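Local atomic coordinates of DegV family protein (Thermus thermophilus, PDB entry 2DT8), a protein that binds fatty acids such as palmitic acid and also binds zinc. Residues A[146-149]-A[150-154]; A[128-131]-A[132-136]; A[41-44]-A[45-49]; A[238-241]-A[242-245]. All coordinates share one frame; numbering follows the deposited sequence.

Contact 1 of 4, residues A[146-149]-A[150-154]; sequences LERL and RRDHF
Glu147 and Arg150 lie side by side on the last turn of helix 139-151 and point the same way. The guanidinium grips the carboxylate side-on with two nitrogens. Arg150 NE donates to Glu147 OE1 at 2.9 Å, almost straight. Arg150 NH2 reaches Glu147 OE2 at 2.7 Å and completes the salt bridge. Both oxygens are met on their syn sides, but with both donors well out of the carboxylate plane, and the flat groups are turned 39° apart. Glu147 bends at chi2 (61°) and Arg150 at chi3 (72°), which sets the carboxylate beside NE and NH2. A water joins Glu147 OE2 to Arg151 NH1. With an alanine at Arg150, the Glu147 carboxylate is likely to lose this two-point partner and turn more freely.

The helix ends at Arg151, and Asp152 is the first residue beyond it. His153 turns its ring edge to the last helical turn, and ND1 donates to Leu149 O at 2.7 Å, with the oxygen near the ring plane. A second water bridges Arg148 NH1 and Asp152 OD2; Asp152 also pairs with Arg222, and Arg148 with Glu145. Leu146, Leu149 and His153 pack on helix 120-135, while Phe154 starts strand 154-158 and bonds through its backbone to Ala277 of strand 273-279.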
loop_
_atom_site.group_PDB
_atom_site.type_symbol
_atom_site.label_atom_id
_atom_site.label_comp_id
_atom_site.label_asym_id
_atom_site.label_seq_id
_atom_site.Cartn_x
_atom_site.Cartn_y
_atom_site.Cartn_z
ATOM N N LEU A 146 12.106 -8.989 5.645
ATOM C CA LEU A 146 10.795 -8.351 5.693
ATOM C C LEU A 146 10.584 -7.661 7.035
ATOM O O LEU A 146 9.992 -6.583 7.102
ATOM C CB LEU A 146 9.690 -9.374 5.433
ATOM C CG LEU A 146 9.571 -9.819 3.970
ATOM C CD1 LEU A 146 8.579 -10.967 3.846
ATOM C CD2 LEU A 146 9.115 -8.629 3.115
ATOM N N GLU A 147 11.071 -8.276 8.110
ATOM C CA GLU A 147 10.941 -7.663 9.429
ATOM C C GLU A 147 11.768 -6.370 9.480
ATOM O O GLU A 147 11.338 -5.371 10.075
ATOM C CB GLU A 147 11.368 -8.654 10.518
ATOM C CG GLU A 147 11.378 -8.104 11.946
ATOM C CD GLU A 147 10.027 -7.617 12.458
ATOM O OE1 GLU A 147 8.991 -7.882 11.816
ATOM O OE2 GLU A 147 10.011 -6.970 13.528
ATOM N N ARG A 148 12.938 -6.369 8.836
ATOM C CA ARG A 148 13.756 -5.162 8.809
ATOM C C ARG A 148 12.987 -4.052 8.102
ATOM O O ARG A 148 12.964 -2.918 8.566
ATOM C CB ARG A 148 15.078 -5.406 8.071
ATOM C CG ARG A 148 16.007 -4.193 8.052
ATOM C CD ARG A 148 17.278 -4.453 7.247
ATOM N NE ARG A 148 17.062 -4.517 5.798
ATOM C CZ ARG A 148 17.041 -3.465 4.986
ATOM N NH1 ARG A 148 17.211 -2.239 5.466
ATOM N NH2 ARG A 148 16.856 -3.647 3.684
ATOM N N LEU A 149 12.362 -4.383 6.973
ATOM C CA LEU A 149 11.605 -3.386 6.228
ATOM C C LEU A 149 10.393 -2.893 7.021
ATOM O O LEU A 149 10.069 -1.706 6.998
ATOM C CB LEU A 149 11.152 -3.950 4.876
ATOM C CG LEU A 149 12.252 -4.322 3.875
ATOM C CD1 LEU A 149 11.622 -4.503 2.490
ATOM C CD2 LEU A 149 13.332 -3.248 3.829
ATOM N N ARG A 150 9.707 -3.796 7.712
ATOM C CA ARG A 150 8.561 -3.370 8.501
ATOM C C ARG A 150 8.995 -2.307 9.524
ATOM O O ARG A 150 8.326 -1.282 9.715
ATOM C CB ARG A 150 7.948 -4.566 9.237
ATOM C CG ARG A 150 6.749 -4.183 10.120
ATOM C CD ARG A 150 6.350 -5.308 11.063
ATOM N NE ARG A 150 7.307 -5.521 12.150
ATOM C CZ ARG A 150 7.440 -4.720 13.210
ATOM N NH1 ARG A 150 6.686 -3.634 13.343
ATOM N NH2 ARG A 150 8.329 -5.012 14.153
ATOM N N ARG A 151 10.158 -2.522 10.155
ATOM C CA ARG A 151 10.652 -1.614 11.186
ATOM C C ARG A 151 11.290 -0.326 10.671
ATOM O O ARG A 151 11.225 0.716 11.332
ATOM C CB ARG A 151 11.682 -2.338 12.058
ATOM C CG ARG A 151 11.117 -3.507 12.856
ATOM C CD ARG A 151 12.213 -4.223 13.651
ATOM N NE ARG A 151 12.943 -3.308 14.526
ATOM C CZ ARG A 151 13.484 -3.657 15.694
ATOM N NH1 ARG A 151 13.315 -4.886 16.169
ATOM N NH2 ARG A 151 14.189 -2.773 16.383
ATOM N N ASP A 152 11.884 -0.485 9.450
ATOM C CA ASP A 152 12.596 0.626 8.849
ATOM C C ASP A 152 12.197 0.937 7.408
ATOM O O ASP A 152 12.731 0.368 6.458
ATOM C CB ASP A 152 14.106 0.338 8.938
ATOM C CG ASP A 152 14.968 1.430 8.311
ATOM O OD1 ASP A 152 14.592 2.616 8.394
ATOM O OD2 ASP A 152 16.043 1.102 7.750
ATOM N N HIS A 153 11.213 1.813 7.257
ATOM C CA HIS A 153 10.805 2.259 5.933
ATOM C C HIS A 153 10.244 3.664 6.068
ATOM O O HIS A 153 10.116 4.208 7.175
ATOM C CB HIS A 153 9.817 1.294 5.239
ATOM C CG HIS A 153 8.462 1.211 5.867
ATOM N ND1 HIS A 153 8.101 0.188 6.718
ATOM C CD2 HIS A 153 7.352 1.969 5.696
ATOM C CE1 HIS A 153 6.825 0.315 7.038
ATOM N NE2 HIS A 153 6.347 1.388 6.431
ATOM N N PHE A 154 9.957 4.271 4.928
ATOM C CA PHE A 154 9.475 5.632 4.902
ATOM C C PHE A 154 8.172 5.750 4.138
ATOM O O PHE A 154 7.974 5.058 3.148
ATOM C CB PHE A 154 10.519 6.506 4.204
ATOM C CG PHE A 154 10.130 7.942 4.089
ATOM C CD1 PHE A 154 10.363 8.812 5.142
ATOM C CD2 PHE A 154 9.516 8.424 2.932
ATOM C CE1 PHE A 154 9.996 10.155 5.051
ATOM C CE2 PHE A 154 9.146 9.764 2.838
ATOM C CZ PHE A 154 9.387 10.624 3.897
HETATM O O HOH W 1 11.389 -7.052 15.712
HETATM O O HOH W 2 17.719 -0.966 8.248
#

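Contact 2 of 4, residues A[128-131]-A[132-136]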
loop_
_atom_site.group_PDB
_atom_site.type_symbol
_atom_site.label_atom_id
_atom_site.label_comp_id
_atom_site.label_asym_id
_atom_site.label_seq_id
_atom_site.Cartn_x
_atom_site.Cartn_y
_atom_site.Cartn_z
ATOM N N ARG A 128 10.583 -7.105 -2.980
ATOM C CA ARG A 128 11.863 -7.384 -2.323
ATOM C C ARG A 128 11.949 -8.871 -1.980
ATOM O O ARG A 128 12.995 -9.496 -2.166
ATOM C CB ARG A 128 12.001 -6.543 -1.058
ATOM C CG ARG A 128 13.275 -6.796 -0.254
ATOM C CD ARG A 128 14.534 -6.588 -1.072
ATOM N NE ARG A 128 15.709 -6.599 -0.194
ATOM C CZ ARG A 128 16.957 -6.788 -0.613
ATOM N NH1 ARG A 128 17.206 -6.986 -1.899
ATOM N NH2 ARG A 128 17.960 -6.782 0.257
ATOM N N ALA A 129 10.849 -9.441 -1.491
ATOM C CA ALA A 129 10.829 -10.863 -1.158
ATOM C C ALA A 129 11.083 -11.690 -2.423
ATOM O O ALA A 129 11.859 -12.645 -2.415
ATOM C CB ALA A 129 9.475 -11.239 -0.534
ATOM N N LYS A 130 10.437 -11.309 -3.520
ATOM C CA LYS A 130 10.612 -12.020 -4.782
ATOM C C LYS A 130 12.064 -11.965 -5.256
ATOM O O LYS A 130 12.617 -12.967 -5.706
ATOM C CB LYS A 130 9.711 -11.407 -5.856
ATOM C CG LYS A 130 10.102 -11.833 -7.258
ATOM C CD LYS A 130 9.448 -13.140 -7.685
ATOM C CE LYS A 130 9.292 -14.141 -6.556
ATOM N NZ LYS A 130 8.584 -15.356 -7.037
ATOM N N GLU A 131 12.658 -10.781 -5.172
ATOM C CA GLU A 131 14.048 -10.567 -5.564
ATOM C C GLU A 131 14.948 -11.558 -4.820
ATOM O O GLU A 131 15.796 -12.234 -5.419
ATOM C CB GLU A 131 14.442 -9.124 -5.240
ATOM C CG GLU A 131 15.894 -8.780 -5.526
ATOM C CD GLU A 131 16.188 -7.321 -5.283
ATOM O OE1 GLU A 131 15.695 -6.767 -4.274
ATOM O OE2 GLU A 131 16.921 -6.725 -6.100
ATOM N N LEU A 132 14.747 -11.667 -3.513
ATOM C CA LEU A 132 15.556 -12.579 -2.715
ATOM C C LEU A 132 15.251 -14.045 -3.001
ATOM O O LEU A 132 16.167 -14.865 -3.108
ATOM C CB LEU A 132 15.366 -12.276 -1.225
ATOM C CG LEU A 132 15.864 -10.886 -0.806
ATOM C CD1 LEU A 132 15.535 -10.643 0.657
ATOM C CD2 LEU A 132 17.370 -10.783 -1.036
ATOM N N LEU A 133 13.970 -14.381 -3.115
ATOM C CA LEU A 133 13.577 -15.755 -3.398
ATOM C C LEU A 133 14.099 -16.234 -4.752
ATOM O O LEU A 133 14.545 -17.380 -4.870
ATOM C CB LEU A 133 12.050 -15.902 -3.348
ATOM C CG LEU A 133 11.434 -15.727 -1.960
ATOM C CD1 LEU A 133 9.925 -15.643 -2.090
ATOM C CD2 LEU A 133 11.845 -16.892 -1.058
ATOM N N GLU A 134 14.047 -15.354 -5.766
ATOM C CA GLU A 134 14.556 -15.754 -7.085
ATOM C C GLU A 134 16.070 -15.987 -7.077
ATOM O O GLU A 134 16.587 -16.762 -7.889
ATOM C CB GLU A 134 14.198 -14.713 -8.147
ATOM C CG GLU A 134 12.709 -14.604 -8.400
ATOM C CD GLU A 134 12.381 -13.848 -9.673
ATOM O OE1 GLU A 134 12.908 -12.728 -9.856
ATOM O OE2 GLU A 134 11.589 -14.373 -10.484
ATOM N N GLU A 135 16.812 -15.371 -6.252
ATOM C CA GLU A 135 18.253 -15.593 -6.082
ATOM C C GLU A 135 18.481 -16.934 -5.383
ATOM O O GLU A 135 19.537 -17.545 -5.483
ATOM C CB GLU A 135 18.885 -14.504 -5.214
ATOM C CG GLU A 135 19.035 -13.136 -5.846
ATOM C CD GLU A 135 19.240 -12.053 -4.795
ATOM O OE1 GLU A 135 19.897 -12.335 -3.770
ATOM O OE2 GLU A 135 18.751 -10.921 -4.994
ATOM N N GLY A 136 17.406 -17.357 -4.694
ATOM C CA GLY A 136 17.523 -18.605 -3.965
ATOM C C GLY A 136 17.579 -18.567 -2.420
ATOM O O GLY A 136 17.855 -19.574 -1.757
#
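Leu132 N, Leu133 N and Glu134 N donate to Arg128 O, Ala129 O and Lys130 O, which carries the alpha-helical pattern of helix 120-135 to its C-terminal end. The helix closes in a Schellman motif. Gly136 takes a positive phi of 109°, and its N bonds back to Leu133 O at 2.9 Å and weakly to Leu132 O. A side chain at this position would jam against the carbonyl oxygen of Glu135, so the turn calls for glycine.

On one flank, Arg128 and Leu132 cross obliquely. The CD2 methyl of Leu132 sits over one face of the guanidinium, off toward its rim, and is 3.9 Å from Arg128 NH1. At the edge of the same group, NH1 bonds Glu131 OE1 at 2.8 Å in a salt bridge. The nitrogen comes from well above the carboxylate plane, although the oxygen lies near the guanidinium plane. Glu131 OE1 also pairs with Arg226, and Arg128 NE with Glu145 of helix 139-151. Two arginines on this oxygen probably help to keep Glu131 ionised, with Glu135 OE2 nearby at 4.7 Å from Glu131 OE2.

Ala129 and Leu133 pack on Leu5 of strand 3-8 and on Val142 of helix 139-151. The segment thus joins that strand to the next helix in the chain.

Lys130 and Glu134 meet through their aliphatic parts. The Lys130 chain bends at chi2 (87°) and chi3 (-36°). NZ is hydrogen-bonded to Leu21 O, and Lys130 CD packs against Glu134 CD at 3.6 Å.

Contact 3 of 4, residues A[41-44]-A[45-49]; sequences EEIT and PTEIF
Thr44 and Glu47 face each other across the start of helix 45-53 and form a capping box. Thr44 is the N-cap. Its OG1 accepts from Glu47 N at 3.1 Å, with an N-H...O angle of 160°. In return, Glu47 OE1 accepts from Thr44 N at 2.9 Å through its anti lone pair; this bond is more bent, at 133°. The two side chains cross at about a right angle, and Glu47 CG passes 3.3 Å from Thr44 OG1. Thr44 O takes the first helical bond, from Ile48 N at 3.2 Å.

Torsions set up both halves of the box. Thr44 OG1 stands between the backbone N and the carbonyl carbon (chi1 72°), which turns it to the first turn of the helix. Glu47 extends beyond CG, and its carboxylate reaches back to the residue before the helix. A valine at Thr44 would probably leave Glu47 N without its capping acceptor and weaken the helix start.

Beside the box, Ile43 CD1 meets Ile48 CG1 at 3.7 Å, the two side chains again crossing at about a right angle. Both isoleucines pack on Val30 and Leu32 of strand 24-32 and on Ala262 of helix 262-268. Pro45 packs on Ala265 of that same helix.

The polar bonds and the buried isoleucine contact together fix the turn from loop to helix. Glu47 is also a negative group at the N-terminal end of a helix, where the helix dipole is likely to stabilise its charge.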
loop_
_atom_site.group_PDB
_atom_site.type_symbol
_atom_site.label_atom_id
_atom_site.label_comp_id
_atom_site.label_asym_id
_atom_site.label_seq_id
_atom_site.Cartn_x
_atom_site.Cartn_y
_atom_site.Cartn_z
ATOM N N GLU A 41 -9.746 -4.531 -11.523
ATOM C CA GLU A 41 -10.324 -5.200 -12.685
ATOM C C GLU A 41 -11.664 -4.683 -13.159
ATOM O O GLU A 41 -11.940 -4.667 -14.361
ATOM C CB GLU A 41 -10.502 -6.692 -12.397
ATOM C CG GLU A 41 -9.266 -7.440 -11.969
ATOM C CD GLU A 41 -8.283 -7.530 -13.109
ATOM O OE1 GLU A 41 -8.571 -8.272 -14.072
ATOM O OE2 GLU A 41 -7.228 -6.866 -13.047
ATOM N N GLU A 42 -12.401 -4.088 -12.272
ATOM C CA GLU A 42 -13.750 -3.643 -12.543
ATOM C C GLU A 42 -14.156 -2.250 -12.127
ATOM O O GLU A 42 -15.285 -1.841 -12.396
ATOM C CB GLU A 42 -14.735 -4.617 -11.910
ATOM C CG GLU A 42 -14.588 -6.052 -12.338
ATOM C CD GLU A 42 -15.705 -6.894 -11.778
ATOM O OE1 GLU A 42 -15.794 -7.024 -10.540
ATOM O OE2 GLU A 42 -16.513 -7.414 -12.574
ATOM N N ILE A 43 -13.242 -1.534 -11.444
ATOM C CA ILE A 43 -13.518 -0.177 -11.024
ATOM C C ILE A 43 -12.208 0.577 -10.838
ATOM O O ILE A 43 -11.159 -0.038 -10.692
ATOM C CB ILE A 43 -14.352 -0.183 -9.709
ATOM C CG1 ILE A 43 -14.861 1.234 -9.413
ATOM C CG2 ILE A 43 -13.509 -0.736 -8.547
ATOM C CD1 ILE A 43 -16.063 1.287 -8.515
ATOM N N THR A 44 -12.370 1.923 -10.953
ATOM C CA THR A 44 -11.234 2.829 -10.788
ATOM C C THR A 44 -11.527 3.933 -9.777
ATOM O O THR A 44 -12.685 4.208 -9.467
ATOM C CB THR A 44 -10.899 3.565 -12.100
ATOM O OG1 THR A 44 -11.922 4.537 -12.357
ATOM C CG2 THR A 44 -10.825 2.596 -13.278
ATOM N N PRO A 45 -10.475 4.568 -9.235
ATOM C CA PRO A 45 -10.682 5.657 -8.275
ATOM C C PRO A 45 -11.508 6.788 -8.911
ATOM O O PRO A 45 -12.394 7.359 -8.274
ATOM C CB PRO A 45 -9.263 6.106 -7.956
ATOM C CG PRO A 45 -8.504 4.782 -8.006
ATOM C CD PRO A 45 -9.063 4.127 -9.245
ATOM N N THR A 46 -11.224 7.095 -10.174
ATOM C CA THR A 46 -11.934 8.163 -10.878
ATOM C C THR A 46 -13.436 7.905 -10.914
ATOM O O THR A 46 -14.236 8.827 -10.703
ATOM C CB THR A 46 -11.401 8.312 -12.318
ATOM O OG1 THR A 46 -10.041 8.757 -12.273
ATOM C CG2 THR A 46 -12.230 9.329 -13.104
ATOM N N GLU A 47 -13.823 6.656 -11.171
ATOM C CA GLU A 47 -15.240 6.311 -11.220
ATOM C C GLU A 47 -15.902 6.491 -9.864
ATOM O O GLU A 47 -17.029 6.977 -9.777
ATOM C CB GLU A 47 -15.428 4.870 -11.706
ATOM C CG GLU A 47 -15.112 4.718 -13.179
ATOM C CD GLU A 47 -15.056 3.270 -13.630
ATOM O OE1 GLU A 47 -14.434 2.440 -12.933
ATOM O OE2 GLU A 47 -15.632 2.972 -14.691
ATOM N N ILE A 48 -15.213 6.079 -8.806
ATOM C CA ILE A 48 -15.739 6.222 -7.462
ATOM C C ILE A 48 -15.975 7.688 -7.116
ATOM O O ILE A 48 -17.046 8.051 -6.621
ATOM C CB ILE A 48 -14.752 5.628 -6.440
ATOM C CG1 ILE A 48 -14.758 4.105 -6.572
ATOM C CG2 ILE A 48 -15.114 6.071 -5.017
ATOM C CD1 ILE A 48 -13.606 3.420 -5.861
ATOM N N PHE A 49 -14.991 8.537 -7.394
ATOM C CA PHE A 49 -15.136 9.946 -7.060
ATOM C C PHE A 49 -16.210 10.667 -7.879
ATOM O O PHE A 49 -16.828 11.625 -7.434
ATOM C CB PHE A 49 -13.779 10.651 -7.144
ATOM C CG PHE A 49 -12.720 9.996 -6.291
ATOM C CD1 PHE A 49 -13.054 9.466 -5.044
ATOM C CD2 PHE A 49 -11.407 9.893 -6.728
ATOM C CE1 PHE A 49 -12.093 8.834 -4.247
ATOM C CE2 PHE A 49 -10.437 9.263 -5.935
ATOM C CZ PHE A 49 -10.786 8.734 -4.694
#

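Contact 4 of 4, residues A[238-241]-A[242-245]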
loop_
_atom_site.group_PDB
_atom_site.type_symbol
_atom_site.label_atom_id
_atom_site.label_comp_id
_atom_site.label_asym_id
_atom_site.label_seq_id
_atom_site.Cartn_x
_atom_site.Cartn_y
_atom_site.Cartn_z
ATOM N N VAL A 238 2.076 14.350 -7.641
ATOM C CA VAL A 238 3.038 13.273 -7.437
ATOM C C VAL A 238 4.223 13.393 -8.402
ATOM O O VAL A 238 5.344 13.039 -8.048
ATOM C CB VAL A 238 2.402 11.856 -7.565
ATOM C CG1 VAL A 238 2.357 11.403 -9.015
ATOM C CG2 VAL A 238 3.208 10.865 -6.719
ATOM N N ALA A 239 3.983 13.895 -9.614
ATOM C CA ALA A 239 5.067 14.035 -10.577
ATOM C C ALA A 239 6.079 15.057 -10.083
ATOM O O ALA A 239 7.286 14.839 -10.178
ATOM C CB ALA A 239 4.522 14.447 -11.948
ATOM N N ALA A 240 5.588 16.174 -9.556
ATOM C CA ALA A 240 6.474 17.212 -9.044
ATOM C C ALA A 240 7.264 16.678 -7.851
ATOM O O ALA A 240 8.444 16.991 -7.670
ATOM C CB ALA A 240 5.668 18.427 -8.631
ATOM N N LEU A 241 6.600 15.870 -7.036
ATOM C CA LEU A 241 7.225 15.288 -5.862
ATOM C C LEU A 241 8.332 14.315 -6.284
ATOM O O LEU A 241 9.429 14.333 -5.725
ATOM C CB LEU A 241 6.159 14.574 -5.020
ATOM C CG LEU A 241 6.590 13.980 -3.680
ATOM C CD1 LEU A 241 7.121 15.090 -2.778
ATOM C CD2 LEU A 241 5.395 13.287 -3.017
ATOM N N ARG A 242 8.048 13.476 -7.278
ATOM C CA ARG A 242 9.030 12.511 -7.763
ATOM C C ARG A 242 10.232 13.231 -8.373
ATOM O O ARG A 242 11.371 12.797 -8.211
ATOM C CB ARG A 242 8.396 11.581 -8.806
ATOM C CG ARG A 242 9.348 10.542 -9.395
ATOM C CD ARG A 242 8.595 9.615 -10.340
ATOM N NE ARG A 242 9.438 8.577 -10.930
ATOM C CZ ARG A 242 10.050 8.681 -12.107
ATOM N NH1 ARG A 242 9.923 9.781 -12.835
ATOM N NH2 ARG A 242 10.790 7.678 -12.559
ATOM N N GLN A 243 9.974 14.326 -9.076
ATOM C CA GLN A 243 11.046 15.095 -9.699
ATOM C C GLN A 243 11.957 15.696 -8.629
ATOM O O GLN A 243 13.190 15.655 -8.748
ATOM C CB GLN A 243 10.451 16.195 -10.588
ATOM C CG GLN A 243 9.782 15.643 -11.853
ATOM C CD GLN A 243 8.753 16.586 -12.459
ATOM O OE1 GLN A 243 8.126 16.264 -13.470
ATOM N NE2 GLN A 243 8.571 17.751 -11.842
ATOM N N GLU A 244 11.366 16.270 -7.592
ATOM C CA GLU A 244 12.065 16.854 -6.456
ATOM C C GLU A 244 12.867 15.767 -5.724
ATOM O O GLU A 244 14.072 15.913 -5.507
ATOM C CB GLU A 244 11.059 17.545 -5.522
ATOM C CG GLU A 244 10.369 18.761 -6.188
ATOM C CD GLU A 244 9.338 19.457 -5.307
ATOM O OE1 GLU A 244 8.355 18.802 -4.888
ATOM O OE2 GLU A 244 9.513 20.667 -5.037
ATOM N N VAL A 245 12.410 14.571 -5.633
ATOM C CA VAL A 245 13.150 13.486 -4.999
ATOM C C VAL A 245 14.319 13.005 -5.853
ATOM O O VAL A 245 15.413 12.760 -5.336
ATOM C CB VAL A 245 12.230 12.273 -4.694
ATOM C CG1 VAL A 245 13.065 11.048 -4.333
ATOM C CG2 VAL A 245 11.298 12.617 -3.540
HETATM O O HOH W 3 7.997 12.450 -12.122
#
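Arg242 N donates to Val238 O at 2.8 Å, one of four successive alpha-helical bonds between these segments. They lie on helix 236-247, the helix of a beta-alpha-beta unit between strands 225-231 and 252-259. The Arg242 side chain runs extended from CG to NE, away from 238-241. Its NE bonds to Ala255 O of strand 252-259, and a water that donates to Ala239 O lies at the guanidinium edge, held weakly by NH1.

Gln243 runs back, extended beyond CG, over the preceding turn, with CG 3.1 Å from Ala239 O. CG stands beside the backbone N (chi1 -70°), which lays the side chain along the Ala239 carbonyl; NE2 comes within 3.5 Å of Ala240 CA.

Nearly the same first torsion (chi1 -65°) sets Glu244 CG 3.0 Å from Ala240 O. Its OE1 forms a salt bridge with Arg208 of helix 204-219, and Ala240 packs on the same arginine.

Val245 lies on the buried side with Val238 and Leu241. Val245 touches Phe229 of strand 225-231 and Phe275 of strand 273-279, and Leu241 also packs on Phe275. Val245 N donates to Leu241 O at 3.0 Å, and its CG2 methyl lies 3.3 Å from that same oxygen.

How the contacts relate
Contacts 1 and 2 lie on consecutive helices and touch: Leu149 CD1 packs 3.9 Å from Arg128 CG. Their centres are 16 Å apart. Glu145 ties them further, since it pairs with both Arg148 and Arg128. Contact 4 comes within about 7 Å of contact 1 at the nearest atoms without touching it. Phe275 links the two, meeting Phe154 as well as Leu241 and Val245. Contact 3 stands apart, on the other side of the chain's centre from contact 1, with centres 31 Å apart. The bound palmitic acid lies about 9 Å from the side chains of His153 and Val238 and about 11 Å from Ile48. All four contacts lie away from the zinc site at Glu67 and Glu105.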